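Local coordinates for protein botulinum neurotoxin type C1 (Clostridium botulinum, PDB 3N7K) that probably binds gangliosides on nerve cells through its receptor-binding domain, the portion of this clostridial neurotoxin represented here, at residues Q124-S129 / L163-K168; P89-I94 / F183-I188. All coordinates share one frame; numbering follows the deposited sequence.

Contact 1: Q124-S129 / L163-K168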
loop_
_atom_site.group_PDB
_atom_site.type_symbol
_atom_site.label_atom_id
_atom_site.label_comp_id
_atom_site.label_asym_id
_atom_site.label_seq_id
_atom_site.Cartn_x
_atom_site.Cartn_y
_atom_site.Cartn_z
ATOM N N GLN A 124 25.285 13.135 1.497
ATOM C CA GLN A 124 25.217 11.871 2.236
ATOM C C GLN A 124 23.766 11.406 2.138
ATOM O O GLN A 124 22.878 11.955 2.785
ATOM C CB GLN A 124 25.652 12.052 3.703
ATOM C CG GLN A 124 25.472 10.794 4.572
ATOM C CD GLN A 124 26.610 10.564 5.590
ATOM O OE1 GLN A 124 26.995 11.459 6.349
ATOM N NE2 GLN A 124 27.135 9.344 5.609
ATOM N N SER A 125 23.531 10.406 1.296
ATOM C CA SER A 125 22.184 9.897 1.086
ATOM C C SER A 125 21.970 8.513 1.659
ATOM O O SER A 125 22.911 7.788 1.949
ATOM C CB SER A 125 21.838 9.869 -0.411
ATOM O OG SER A 125 21.821 11.172 -0.966
ATOM N N ILE A 126 20.704 8.161 1.815
ATOM C CA ILE A 126 20.316 6.869 2.342
ATOM C C ILE A 126 19.058 6.579 1.529
ATOM O O ILE A 126 18.385 7.514 1.095
ATOM C CB ILE A 126 20.036 6.973 3.884
ATOM C CG1 ILE A 126 20.042 5.584 4.510
ATOM C CG2 ILE A 126 18.705 7.694 4.161
ATOM C CD1 ILE A 126 19.999 5.603 6.019
ATOM N N ASN A 127 18.739 5.317 1.280
ATOM C CA ASN A 127 17.548 5.061 0.493
ATOM C C ASN A 127 16.795 3.794 0.813
ATOM O O ASN A 127 17.201 2.980 1.643
ATOM C CB ASN A 127 17.881 5.058 -1.005
ATOM C CG ASN A 127 18.796 3.890 -1.410
ATOM O OD1 ASN A 127 20.001 4.072 -1.574
ATOM N ND2 ASN A 127 18.222 2.689 -1.559
ATOM N N PHE A 128 15.673 3.661 0.120
ATOM C CA PHE A 128 14.784 2.514 0.218
ATOM C C PHE A 128 14.618 2.040 -1.223
ATOM O O PHE A 128 14.365 2.846 -2.122
ATOM C CB PHE A 128 13.438 2.938 0.810
ATOM C CG PHE A 128 12.287 2.065 0.394
ATOM C CD1 PHE A 128 12.258 0.715 0.718
ATOM C CD2 PHE A 128 11.220 2.600 -0.322
ATOM C CE1 PHE A 128 11.185 -0.083 0.337
ATOM C CE2 PHE A 128 10.143 1.803 -0.705
ATOM C CZ PHE A 128 10.127 0.464 -0.374
ATOM N N SER A 129 14.793 0.741 -1.441
ATOM C CA SER A 129 14.671 0.163 -2.777
ATOM C C SER A 129 13.607 -0.919 -2.751
ATOM O O SER A 129 13.745 -1.906 -2.025
ATOM C CB SER A 129 16.018 -0.428 -3.207
ATOM O OG SER A 129 16.701 -0.996 -2.094
ATOM N N LEU A 163 12.985 -0.662 9.848
ATOM C CA LEU A 163 14.261 -0.049 9.505
ATOM C C LEU A 163 14.725 -0.654 8.187
ATOM O O LEU A 163 14.787 -1.880 8.052
ATOM C CB LEU A 163 15.305 -0.319 10.582
ATOM C CG LEU A 163 16.645 0.354 10.279
ATOM C CD1 LEU A 163 16.406 1.813 9.937
ATOM C CD2 LEU A 163 17.569 0.252 11.461
ATOM N N ILE A 164 15.047 0.200 7.217
ATOM C CA ILE A 164 15.485 -0.266 5.904
ATOM C C ILE A 164 16.983 -0.080 5.676
ATOM O O ILE A 164 17.664 -0.955 5.142
ATOM C CB ILE A 164 14.737 0.485 4.777
ATOM C CG1 ILE A 164 13.233 0.262 4.921
ATOM C CG2 ILE A 164 15.224 0.028 3.417
ATOM C CD1 ILE A 164 12.829 -1.184 4.968
ATOM N N ASP A 165 17.487 1.070 6.093
ATOM C CA ASP A 165 18.875 1.404 5.902
ATOM C C ASP A 165 19.335 2.190 7.123
ATOM O O ASP A 165 18.542 2.881 7.763
ATOM C CB ASP A 165 18.985 2.252 4.633
ATOM C CG ASP A 165 20.367 2.232 4.038
ATOM O OD1 ASP A 165 21.180 1.390 4.467
ATOM O OD2 ASP A 165 20.640 3.048 3.136
ATOM N N THR A 166 20.613 2.072 7.453
ATOM C CA THR A 166 21.197 2.775 8.590
ATOM C C THR A 166 22.595 3.189 8.156
ATOM O O THR A 166 23.182 2.560 7.261
ATOM C CB THR A 166 21.309 1.854 9.823
ATOM O OG1 THR A 166 21.999 2.539 10.879
ATOM C CG2 THR A 166 22.062 0.578 9.471
ATOM N N ILE A 167 23.129 4.241 8.776
ATOM C CA ILE A 167 24.467 4.712 8.429
ATOM C C ILE A 167 25.002 5.778 9.381
ATOM O O ILE A 167 24.236 6.522 10.003
ATOM C CB ILE A 167 24.507 5.278 6.996
ATOM C CG1 ILE A 167 25.945 5.637 6.612
ATOM C CG2 ILE A 167 23.652 6.526 6.914
ATOM C CD1 ILE A 167 26.951 4.538 6.894
ATOM N N LYS A 168 26.328 5.846 9.484
ATOM C CA LYS A 168 26.972 6.818 10.352
ATOM C C LYS A 168 27.131 8.157 9.651
ATOM O O LYS A 168 27.637 8.239 8.531
ATOM C CB LYS A 168 28.335 6.291 10.813
ATOM C CG LYS A 168 29.181 7.287 11.584
ATOM C CD LYS A 168 28.459 7.870 12.786
ATOM C CE LYS A 168 29.283 8.985 13.405
ATOM N NZ LYS A 168 28.516 9.801 14.380
#
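I126 and D165 pass each other in opposite directions between two antiparallel edge strands, 124-129 and 163-168, which belong to the two different sheets of the concanavalin-like N-terminal half of the receptor-binding domain. The segment axes come within 6.5 Å at an angle of 161°, too far apart for the backbones to pair. Side chains fill the gap instead. The tight part is around I126: its CG1 lies beside D165 OD2, and its CD1, carried across by a chain that is anti at both torsions (chi1 -163°), rests on the D165 carbonyl and reaches I167 CG2 at 3.9 Å. D165 OD2 also accepts a long, weak but fairly straight hydrogen bond from N127 N (3.5 Å), while OD1 turns back to its own strand and takes a weak bond from T166 N. At the F128 end, I164 CG2 meets the edge of the phenyl ring, near its plane, 4.1 Å from CD1; Y360 touches both side chains. I164 and D165 form a classic beta bulge opposite I157, and both side chains are directed at strand 124-129. Toward Q124 and K168 the contact thins and is more exposed. There Q124 NE2 makes a bent, weak bond to K168 O at 3.2 Å, while OE1 is held by K170 N, and the same amide nitrogen rests against I167 CG1 in van der Waals contact. With only weak polar links beside the packing of I126 against D165 and I167, the chemistry implies that the two sheet edges are joined mainly by side-chain packing.

Contact 2: P89-I94 / F183-I188; sequences PGYTII and FEINKI
Y91 and K187 face each other as a non-hydrogen-bonded pair in an antiparallel beta ladder of the concanavalin-like domain, with K187 CB over one face of the tyrosine ring, 4.0 Å from CE1. T92 and N186 form the neighbouring hydrogen-bonded pair: T92 N gives to N186 O at 2.7 Å, and N186 N returns a bond to T92 O in the carbonyl plane. A beta bulge then shifts the register by one; E184 N bonds to I93 O almost straight (174°), and I94 pairs with F183. Within the bulge I93 CG2 meets I185 CD1; past it I94 CG1 lies 3.6 Å from F183 CE1, the two side chains running alongside each other. At the other end the extended K187 chain brings CE against the P89 ring.

Further out, I93 and I94 both bond through their backbones to I105 of strand 102-107, opposite which they form a classic beta bulge, while F183 packs edge-to-face with F208 of strand 202-211. E184 OE2 forms a salt bridge with R53. The other carboxylate oxygen, E184 OE1, receives N186 ND2 at 2.7 Å from above the carboxylate plane, with the bond lying in the amide plane of N186.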
loop_
_atom_site.group_PDB
_atom_site.type_symbol
_atom_site.label_atom_id
_atom_site.label_comp_id
_atom_site.label_asym_id
_atom_site.label_seq_id
_atom_site.Cartn_x
_atom_site.Cartn_y
_atom_site.Cartn_z
ATOM N N PRO A 89 12.637 8.026 -14.086
ATOM C CA PRO A 89 13.785 8.936 -14.071
ATOM C C PRO A 89 13.916 9.665 -12.729
ATOM O O PRO A 89 13.062 9.547 -11.852
ATOM C CB PRO A 89 13.496 9.888 -15.240
ATOM C CG PRO A 89 12.008 9.887 -15.326
ATOM C CD PRO A 89 11.675 8.423 -15.131
ATOM N N GLY A 90 15.002 10.410 -12.581
ATOM C CA GLY A 90 15.238 11.139 -11.352
ATOM C C GLY A 90 14.166 12.178 -11.147
ATOM O O GLY A 90 13.691 12.793 -12.114
ATOM N N TYR A 91 13.798 12.370 -9.880
ATOM C CA TYR A 91 12.768 13.323 -9.486
ATOM C C TYR A 91 12.995 13.769 -8.059
ATOM O O TYR A 91 13.228 12.941 -7.184
ATOM C CB TYR A 91 11.386 12.670 -9.524
ATOM C CG TYR A 91 10.704 12.618 -10.863
ATOM C CD1 TYR A 91 9.967 13.701 -11.335
ATOM C CD2 TYR A 91 10.750 11.465 -11.638
ATOM C CE1 TYR A 91 9.278 13.633 -12.547
ATOM C CE2 TYR A 91 10.073 11.384 -12.851
ATOM C CZ TYR A 91 9.335 12.468 -13.298
ATOM O OH TYR A 91 8.650 12.369 -14.487
ATOM N N THR A 92 12.932 15.072 -7.822
ATOM C CA THR A 92 13.050 15.578 -6.466
ATOM C C THR A 92 11.577 15.701 -6.049
ATOM O O THR A 92 10.766 16.263 -6.800
ATOM C CB THR A 92 13.711 16.974 -6.410
ATOM O OG1 THR A 92 15.042 16.905 -6.931
ATOM C CG2 THR A 92 13.784 17.460 -4.971
ATOM N N ILE A 93 11.198 15.146 -4.898
ATOM C CA ILE A 93 9.799 15.259 -4.499
ATOM C C ILE A 93 9.580 16.189 -3.310
ATOM O O ILE A 93 8.630 16.979 -3.308
ATOM C CB ILE A 93 9.155 13.877 -4.254
ATOM C CG1 ILE A 93 9.997 13.042 -3.288
ATOM C CG2 ILE A 93 8.975 13.176 -5.582
ATOM C CD1 ILE A 93 9.310 11.751 -2.866
ATOM N N ILE A 94 10.434 16.090 -2.295
ATOM C CA ILE A 94 10.348 17.007 -1.163
ATOM C C ILE A 94 11.733 17.646 -1.123
ATOM O O ILE A 94 12.737 16.936 -1.044
ATOM C CB ILE A 94 10.042 16.297 0.204
ATOM C CG1 ILE A 94 8.566 15.890 0.296
ATOM C CG2 ILE A 94 10.306 17.256 1.356
ATOM C CD1 ILE A 94 8.219 14.615 -0.430
ATOM N N PHE A 183 7.268 21.091 -1.639
ATOM C CA PHE A 183 6.696 19.867 -2.185
ATOM C C PHE A 183 6.373 20.138 -3.648
ATOM O O PHE A 183 5.680 21.097 -3.963
ATOM C CB PHE A 183 5.404 19.496 -1.452
ATOM C CG PHE A 183 5.607 19.113 -0.015
ATOM C CD1 PHE A 183 5.414 17.798 0.402
ATOM C CD2 PHE A 183 6.005 20.060 0.921
ATOM C CE1 PHE A 183 5.615 17.429 1.724
ATOM C CE2 PHE A 183 6.211 19.706 2.246
ATOM C CZ PHE A 183 6.016 18.384 2.648
ATOM N N GLU A 184 6.877 19.291 -4.535
ATOM C CA GLU A 184 6.640 19.437 -5.963
ATOM C C GLU A 184 7.463 18.399 -6.727
ATOM O O GLU A 184 8.640 18.205 -6.442
ATOM C CB GLU A 184 7.021 20.852 -6.413
ATOM C CG GLU A 184 6.978 21.072 -7.917
ATOM C CD GLU A 184 7.541 22.431 -8.319
ATOM O OE1 GLU A 184 8.669 22.751 -7.865
ATOM O OE2 GLU A 184 6.862 23.170 -9.092
ATOM N N ILE A 185 6.833 17.724 -7.685
ATOM C CA ILE A 185 7.522 16.719 -8.490
ATOM C C ILE A 185 8.413 17.409 -9.536
ATOM O O ILE A 185 7.916 18.156 -10.377
ATOM C CB ILE A 185 6.515 15.819 -9.243
ATOM C CG1 ILE A 185 5.502 15.206 -8.270
ATOM C CG2 ILE A 185 7.259 14.741 -10.001
ATOM C CD1 ILE A 185 6.090 14.226 -7.299
ATOM N N ASN A 186 9.721 17.161 -9.487
ATOM C CA ASN A 186 10.644 17.763 -10.449
ATOM C C ASN A 186 11.691 16.812 -10.989
ATOM O O ASN A 186 12.491 16.262 -10.236
ATOM C CB ASN A 186 11.336 18.969 -9.834
ATOM C CG ASN A 186 10.407 20.129 -9.691
ATOM O OD1 ASN A 186 9.776 20.549 -10.668
ATOM N ND2 ASN A 186 10.298 20.659 -8.476
ATOM N N LYS A 187 11.688 16.642 -12.307
ATOM C CA LYS A 187 12.630 15.746 -12.960
ATOM C C LYS A 187 14.068 16.246 -12.871
ATOM O O LYS A 187 14.361 17.412 -13.139
ATOM C CB LYS A 187 12.237 15.538 -14.426
ATOM C CG LYS A 187 12.960 14.371 -15.077
ATOM C CD LYS A 187 12.409 14.070 -16.461
ATOM C CE LYS A 187 13.025 12.795 -17.024
ATOM N NZ LYS A 187 12.599 12.521 -18.429
ATOM N N ILE A 188 14.955 15.337 -12.489
ATOM C CA ILE A 188 16.370 15.627 -12.339
ATOM C C ILE A 188 17.052 15.763 -13.702
ATOM O O ILE A 188 16.579 15.199 -14.692
ATOM C CB ILE A 188 17.040 14.505 -11.503
ATOM C CG1 ILE A 188 17.008 14.876 -10.023
ATOM C CG2 ILE A 188 18.458 14.255 -11.968
ATOM C CD1 ILE A 188 15.623 15.108 -9.479
#

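How the contacts relate
Contacts 1 and 2 lie in the same N-terminal half of the receptor-binding domain, with centres 19 Å apart and nearest atoms about 10 Å apart, so they do not touch. Along the chain, contact 1 is nested inside the long loop closed by contact 2, and strand 162-168 is followed directly by strand 180-187. One sheet runs through both: strands 91-93 and 180-187 pair within it, and 102-107 and 111-117 lead from 91-93 to 122-129. Contact 2 is therefore an internal ladder of that sheet, whereas contact 1 bridges its far edge to the other sheet. Neither includes a bound ligand.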